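Local coordinates for protein diheme cytochrome c (Shewanella baltica, PDB 3U99) that carries two covalently attached c-type hemes and probably serves in bacterial electron transfer, at residues Gly20-Pro32 against Ser119-Phe133. Numbering follows the deposited sequence. Where two conformers were deposited one is given.
Sequences GSCHMAYPANLLP and SQCSNCHNLAEKGIF. With HEC (heme c), chain B.
M24 reaches from the loop after helix 13-19 and packs its side chain against C121, S122 and A128. Its CB lies between Q120 OE1 and E129 OE2, and CG passes 3.4 Å from Q120 OE1, the M24 and Q120 chains lying alongside one another and running opposite ways. SD then rests on C121 CB (3.5 Å), and the bend at chi3 (-74°) sets CE against A128 CB at 3.7 Å. Two side-chain oxygens grip the backbone beside this thioether: M24 N donates to Q120 OE1 and A25 N to E129 OE2, both at 2.9 Å and nearly straight, the latter on the anti side of the carboxylate. One water links E129 OE2 to G20 O, and another joins A25 O to E129 O. Y26 OH donates to S119 O (2.7 Å) from above the carbonyl plane, while C121 SG, in thioether linkage to CAB of the heme whose iron H125 binds, lies at the ring edge, 3.6 Å from Y26 CE1. A phenylalanine in place of Y26 would probably leave S119 O without this donor and tie the two heme-binding loops together less firmly. Farther along, L30 CD1 meets F133 CZ obliquely beside methyl CMB of the same heme. H23 ND1 donates to M24 O, which fixes the rotation of an imidazole whose NE2 binds the other heme iron opposite H46. The contact thus packs the loop just after one CXXCH motif, C19-H23, against the start of the other, C121-H125, and the turn that follows it, between the two bis-histidine hemes of a diheme cytochrome c.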
loop_
_atom_site.group_PDB
_atom_site.type_symbol
_atom_site.label_atom_id
_atom_site.label_comp_id
_atom_site.label_asym_id
_atom_site.label_seq_id
_atom_site.Cartn_x
_atom_site.Cartn_y
_atom_site.Cartn_z
ATOM N N GLY A 20 2.175 4.898 -7.762
ATOM C CA GLY A 20 1.998 3.590 -8.381
ATOM C C GLY A 20 3.110 3.187 -9.305
ATOM O O GLY A 20 2.911 2.272 -10.097
ATOM N N SER A 21 4.236 3.876 -9.261
ATOM C CA SER A 21 5.405 3.746 -10.109
ATOM C C SER A 21 6.288 2.541 -9.790
ATOM O O SER A 21 6.827 1.906 -10.698
ATOM C CB SER A 21 6.215 5.063 -9.914
ATOM O OG SER A 21 7.222 4.984 -10.909
ATOM N N CYS A 22 6.452 2.233 -8.516
ATOM C CA CYS A 22 7.342 1.166 -8.077
ATOM C C CYS A 22 6.614 -0.002 -7.438
ATOM O O CYS A 22 7.094 -1.122 -7.282
ATOM C CB CYS A 22 8.290 1.719 -7.007
ATOM S SG CYS A 22 9.414 2.978 -7.710
ATOM N N HIS A 23 5.402 0.220 -6.945
ATOM C CA HIS A 23 4.479 -0.669 -6.291
ATOM C C HIS A 23 3.083 -0.139 -6.582
ATOM O O HIS A 23 2.910 0.933 -7.139
ATOM C CB HIS A 23 4.725 -0.731 -4.790
ATOM C CG HIS A 23 4.771 0.565 -4.052
ATOM N ND1 HIS A 23 3.691 1.379 -3.856
ATOM C CD2 HIS A 23 5.810 1.145 -3.485
ATOM C CE1 HIS A 23 4.095 2.444 -3.156
ATOM N NE2 HIS A 23 5.392 2.338 -2.908
ATOM N N MET A 24 2.087 -0.901 -6.225
ATOM C CA MET A 24 0.683 -0.464 -6.428
ATOM C C MET A 24 0.466 0.810 -5.637
ATOM O O MET A 24 1.083 1.084 -4.608
ATOM C CB MET A 24 -0.273 -1.539 -5.871
ATOM C CG MET A 24 -0.048 -1.917 -4.410
ATOM S SD MET A 24 -1.539 -2.707 -3.727
ATOM C CE MET A 24 -2.596 -1.314 -3.544
ATOM N N ALA A 25 -0.518 1.563 -6.117
ATOM C CA ALA A 25 -0.912 2.773 -5.444
ATOM C C ALA A 25 -1.830 2.432 -4.279
ATOM O O ALA A 25 -2.992 2.046 -4.423
ATOM C CB ALA A 25 -1.586 3.742 -6.392
ATOM N N TYR A 26 -1.287 2.565 -3.069
ATOM C CA TYR A 26 -2.028 2.226 -1.871
ATOM C C TYR A 26 -3.198 3.171 -1.647
ATOM O O TYR A 26 -3.013 4.382 -1.652
ATOM C CB TYR A 26 -1.146 2.278 -0.637
ATOM C CG TYR A 26 -0.015 1.275 -0.695
ATOM C CD1 TYR A 26 -0.291 -0.095 -0.654
ATOM C CD2 TYR A 26 1.299 1.650 -0.815
ATOM C CE1 TYR A 26 0.743 -1.015 -0.722
ATOM C CE2 TYR A 26 2.333 0.745 -0.870
ATOM C CZ TYR A 26 2.039 -0.611 -0.826
ATOM O OH TYR A 26 3.116 -1.456 -0.913
ATOM N N PRO A 27 -4.417 2.702 -1.478
ATOM C CA PRO A 27 -5.524 3.614 -1.148
ATOM C C PRO A 27 -5.195 4.486 0.044
ATOM O O PRO A 27 -4.633 4.050 1.054
ATOM C CB PRO A 27 -6.677 2.655 -0.837
ATOM C CG PRO A 27 -6.396 1.466 -1.752
ATOM C CD PRO A 27 -4.891 1.322 -1.719
ATOM N N ALA A 28 -5.574 5.743 -0.053
ATOM C CA ALA A 28 -5.311 6.723 1.009
ATOM C C ALA A 28 -5.908 6.316 2.327
ATOM O O ALA A 28 -5.400 6.697 3.400
ATOM C CB ALA A 28 -5.880 8.072 0.629
ATOM N N ASN A 29 -7.035 5.592 2.344
ATOM C CA ASN A 29 -7.712 5.258 3.586
ATOM C C ASN A 29 -7.068 4.113 4.369
ATOM O O ASN A 29 -7.619 3.711 5.414
ATOM C CB ASN A 29 -9.208 5.063 3.407
ATOM C CG ASN A 29 -9.567 3.842 2.639
ATOM O OD1 ASN A 29 -8.702 3.029 2.372
ATOM N ND2 ASN A 29 -10.844 3.810 2.278
ATOM N N LEU A 30 -5.895 3.686 3.943
ATOM C CA LEU A 30 -5.145 2.664 4.694
ATOM C C LEU A 30 -4.259 3.226 5.797
ATOM O O LEU A 30 -3.782 2.449 6.622
ATOM C CB LEU A 30 -4.288 1.787 3.767
ATOM C CG LEU A 30 -5.123 0.941 2.778
ATOM C CD1 LEU A 30 -4.190 0.247 1.810
ATOM C CD2 LEU A 30 -5.974 -0.078 3.500
ATOM N N LEU A 31 -4.036 4.563 5.821
ATOM C CA LEU A 31 -3.297 5.175 6.895
ATOM C C LEU A 31 -3.976 6.470 7.313
ATOM O O LEU A 31 -4.585 7.117 6.472
ATOM C CB LEU A 31 -1.854 5.515 6.459
ATOM C CG LEU A 31 -0.902 4.359 6.236
ATOM C CD1 LEU A 31 0.442 4.839 5.647
ATOM C CD2 LEU A 31 -0.595 3.567 7.501
ATOM N N PRO A 32 -3.817 6.853 8.564
ATOM C CA PRO A 32 -4.260 8.187 8.957
ATOM C C PRO A 32 -3.306 9.267 8.473
ATOM O O PRO A 32 -2.158 8.992 8.084
ATOM C CB PRO A 32 -4.252 8.049 10.486
ATOM C CG PRO A 32 -3.184 7.068 10.811
ATOM C CD PRO A 32 -3.232 6.081 9.663
ATOM N N SER A 119 3.880 -6.452 1.348
ATOM C CA SER A 119 3.784 -5.075 0.837
ATOM C C SER A 119 3.077 -4.973 -0.483
ATOM O O SER A 119 2.360 -3.996 -0.680
ATOM C CB SER A 119 5.202 -4.503 0.701
ATOM O OG SER A 119 5.842 -4.334 1.912
ATOM N N GLN A 120 3.295 -5.855 -1.429
ATOM C CA GLN A 120 2.577 -5.642 -2.704
ATOM C C GLN A 120 1.243 -6.351 -2.586
ATOM O O GLN A 120 1.056 -7.522 -2.930
ATOM C CB GLN A 120 3.371 -6.082 -3.935
ATOM C CG GLN A 120 2.627 -5.898 -5.277
ATOM C CD GLN A 120 2.823 -4.513 -5.867
ATOM O OE1 GLN A 120 2.822 -3.527 -5.181
ATOM N NE2 GLN A 120 2.964 -4.402 -7.177
ATOM N N CYS A 121 0.248 -5.635 -2.071
ATOM C CA CYS A 121 -1.022 -6.273 -1.794
ATOM C C CYS A 121 -1.658 -6.899 -3.027
ATOM O O CYS A 121 -2.404 -7.864 -2.852
ATOM C CB CYS A 121 -2.026 -5.225 -1.291
ATOM S SG CYS A 121 -1.384 -3.900 -0.203
ATOM N N SER A 122 -1.474 -6.317 -4.191
ATOM C CA SER A 122 -2.134 -6.731 -5.404
ATOM C C SER A 122 -1.671 -8.104 -5.855
ATOM O O SER A 122 -2.308 -8.693 -6.739
ATOM C CB SER A 122 -1.865 -5.716 -6.499
ATOM O OG SER A 122 -0.494 -5.487 -6.654
ATOM N N ASN A 123 -0.610 -8.659 -5.252
ATOM C CA ASN A 123 -0.255 -10.037 -5.624
ATOM C C ASN A 123 -1.331 -10.979 -5.143
ATOM O O ASN A 123 -1.511 -12.008 -5.786
ATOM C CB ASN A 123 1.085 -10.393 -4.986
ATOM C CG ASN A 123 2.271 -9.793 -5.679
ATOM O OD1 ASN A 123 2.233 -9.354 -6.824
ATOM N ND2 ASN A 123 3.377 -9.732 -4.920
ATOM N N CYS A 124 -2.043 -10.693 -4.095
ATOM C CA CYS A 124 -3.045 -11.551 -3.491
ATOM C C CYS A 124 -4.461 -10.982 -3.647
ATOM O O CYS A 124 -5.429 -11.718 -3.799
ATOM C CB CYS A 124 -2.759 -11.762 -2.008
ATOM S SG CYS A 124 -1.153 -12.506 -1.671
ATOM N N HIS A 125 -4.575 -9.676 -3.530
ATOM C CA HIS A 125 -5.816 -8.929 -3.644
ATOM C C HIS A 125 -5.755 -8.250 -4.981
ATOM O O HIS A 125 -5.219 -7.137 -5.123
ATOM C CB HIS A 125 -5.942 -7.920 -2.526
ATOM C CG HIS A 125 -5.906 -8.388 -1.118
ATOM N ND1 HIS A 125 -7.031 -8.885 -0.492
ATOM C CD2 HIS A 125 -4.940 -8.364 -0.181
ATOM C CE1 HIS A 125 -6.708 -9.148 0.760
ATOM N NE2 HIS A 125 -5.446 -8.845 1.010
ATOM N N ASN A 126 -6.233 -8.944 -6.014
ATOM C CA ASN A 126 -5.977 -8.442 -7.381
ATOM C C ASN A 126 -6.469 -6.985 -7.613
ATOM O O ASN A 126 -5.871 -6.282 -8.382
ATOM C CB ASN A 126 -6.296 -9.533 -8.386
ATOM C CG ASN A 126 -5.436 -10.687 -8.297
ATOM O OD1 ASN A 126 -5.960 -11.795 -8.400
ATOM N ND2 ASN A 126 -4.055 -10.549 -8.190
ATOM N N LEU A 127 -7.539 -6.599 -6.930
ATOM C CA LEU A 127 -8.140 -5.276 -7.072
ATOM C C LEU A 127 -7.878 -4.362 -5.913
ATOM O O LEU A 127 -8.637 -3.422 -5.613
ATOM C CB LEU A 127 -9.629 -5.468 -7.362
ATOM C CG LEU A 127 -9.950 -6.169 -8.713
ATOM C CD1 LEU A 127 -11.455 -6.194 -8.926
ATOM C CD2 LEU A 127 -9.200 -5.576 -9.878
ATOM N N ALA A 128 -6.741 -4.582 -5.251
ATOM C CA ALA A 128 -6.305 -3.740 -4.136
ATOM C C ALA A 128 -6.282 -2.251 -4.510
ATOM O O ALA A 128 -6.581 -1.419 -3.660
ATOM C CB ALA A 128 -4.951 -4.173 -3.598
ATOM N N GLU A 129 -5.883 -1.921 -5.723
ATOM C CA GLU A 129 -5.781 -0.524 -6.081
ATOM C C GLU A 129 -7.158 0.135 -6.129
ATOM O O GLU A 129 -7.185 1.365 -6.013
ATOM C CB GLU A 129 -5.134 -0.336 -7.448
ATOM C CG GLU A 129 -3.639 -0.315 -7.422
ATOM C CD GLU A 129 -2.973 0.300 -8.628
ATOM O OE1 GLU A 129 -3.549 0.327 -9.727
ATOM O OE2 GLU A 129 -1.826 0.747 -8.551
ATOM N N LYS A 130 -8.224 -0.585 -6.302
ATOM C CA LYS A 130 -9.622 -0.142 -6.277
ATOM C C LYS A 130 -10.194 -0.267 -4.867
ATOM O O LYS A 130 -11.401 -0.082 -4.654
ATOM C CB LYS A 130 -10.524 -1.023 -7.192
ATOM C CG LYS A 130 -11.781 -0.558 -7.809
ATOM C CD LYS A 130 -12.582 -1.543 -8.654
ATOM C CE LYS A 130 -11.813 -2.180 -9.775
ATOM N NZ LYS A 130 -12.432 -2.037 -11.105
ATOM N N GLY A 131 -9.307 -0.581 -3.883
ATOM C CA GLY A 131 -9.797 -0.703 -2.534
ATOM C C GLY A 131 -10.507 -1.983 -2.215
ATOM O O GLY A 131 -11.151 -2.048 -1.159
ATOM N N ILE A 132 -10.388 -3.028 -3.043
ATOM C CA ILE A 132 -11.087 -4.265 -2.765
ATOM C C ILE A 132 -10.099 -5.274 -2.170
ATOM O O ILE A 132 -9.181 -5.753 -2.839
ATOM C CB ILE A 132 -11.726 -4.797 -4.056
ATOM C CG1 ILE A 132 -12.794 -3.854 -4.582
ATOM C CG2 ILE A 132 -12.349 -6.148 -3.811
ATOM C CD1 ILE A 132 -13.348 -4.213 -5.963
ATOM N N PHE A 133 -10.319 -5.542 -0.885
ATOM C CA PHE A 133 -9.481 -6.500 -0.156
ATOM C C PHE A 133 -10.250 -7.686 0.363
ATOM O O PHE A 133 -9.695 -8.488 1.120
ATOM C CB PHE A 133 -8.775 -5.776 1.030
ATOM C CG PHE A 133 -7.847 -4.666 0.593
ATOM C CD1 PHE A 133 -6.555 -4.957 0.192
ATOM C CD2 PHE A 133 -8.222 -3.349 0.543
ATOM C CE1 PHE A 133 -5.693 -3.951 -0.228
ATOM C CE2 PHE A 133 -7.364 -2.362 0.112
ATOM C CZ PHE A 133 -6.086 -2.631 -0.283
HETATM FE FE HEC B . -4.548 -8.982 2.814
HETATM C CHA HEC B . -7.340 -10.186 4.318
HETATM C CHB HEC B . -5.585 -5.819 3.376
HETATM C CHC HEC B . -1.557 -7.825 1.543
HETATM C CHD HEC B . -3.687 -12.143 1.973
HETATM N NA HEC B . -6.175 -8.151 3.620
HETATM C C1A HEC B . -7.230 -8.780 4.206
HETATM C C2A HEC B . -8.227 -7.849 4.653
HETATM C C3A HEC B . -7.734 -6.626 4.387
HETATM C C4A HEC B . -6.433 -6.806 3.751
HETATM C CMA HEC B . -8.380 -5.264 4.634
HETATM C CAA HEC B . -9.566 -8.195 5.245
HETATM C CBA HEC B . -10.467 -8.688 4.125
HETATM C CGA HEC B . -11.857 -9.144 4.526
HETATM O O1A HEC B . -12.269 -8.732 5.659
HETATM O O2A HEC B . -12.657 -9.710 3.778
HETATM N NB HEC B . -3.750 -7.145 2.533
HETATM C C1B HEC B . -4.335 -5.923 2.858
HETATM C C2B HEC B . -3.437 -4.903 2.486
HETATM C C3B HEC B . -2.322 -5.476 2.024
HETATM C C4B HEC B . -2.511 -6.884 2.011
HETATM C CMB HEC B . -3.811 -3.414 2.655
HETATM C CAB HEC B . -1.054 -4.842 1.417
HETATM C CBB HEC B . -0.426 -3.726 2.365
HETATM N NC HEC B . -2.922 -9.819 1.954
HETATM C C1C HEC B . -1.839 -9.188 1.497
HETATM C C2C HEC B . -0.940 -10.056 0.831
HETATM C C3C HEC B . -1.577 -11.288 0.927
HETATM C C4C HEC B . -2.797 -11.129 1.599
HETATM C CMC HEC B . 0.318 -9.688 0.099
HETATM C CAC HEC B . -1.126 -12.590 0.300
HETATM C CBC HEC B . 0.189 -13.157 0.837
HETATM N ND HEC B . -5.334 -10.810 3.120
HETATM C C1D HEC B . -4.802 -11.977 2.676
HETATM C C2D HEC B . -5.613 -13.073 3.133
HETATM C C3D HEC B . -6.616 -12.562 3.888
HETATM C C4D HEC B . -6.432 -11.095 3.817
HETATM C CMD HEC B . -5.327 -14.528 2.852
HETATM C CAD HEC B . -7.709 -13.350 4.579
HETATM C CBD HEC B . -7.103 -13.875 5.924
HETATM C CGD HEC B . -7.927 -14.970 6.593
HETATM O O1D HEC B . -9.205 -14.468 6.518
HETATM O O2D HEC B . -7.351 -15.465 7.679
HETATM O O HOH W 1 0.844 0.370 -10.106
HETATM O O HOH W 2 -5.304 3.100 -5.274
#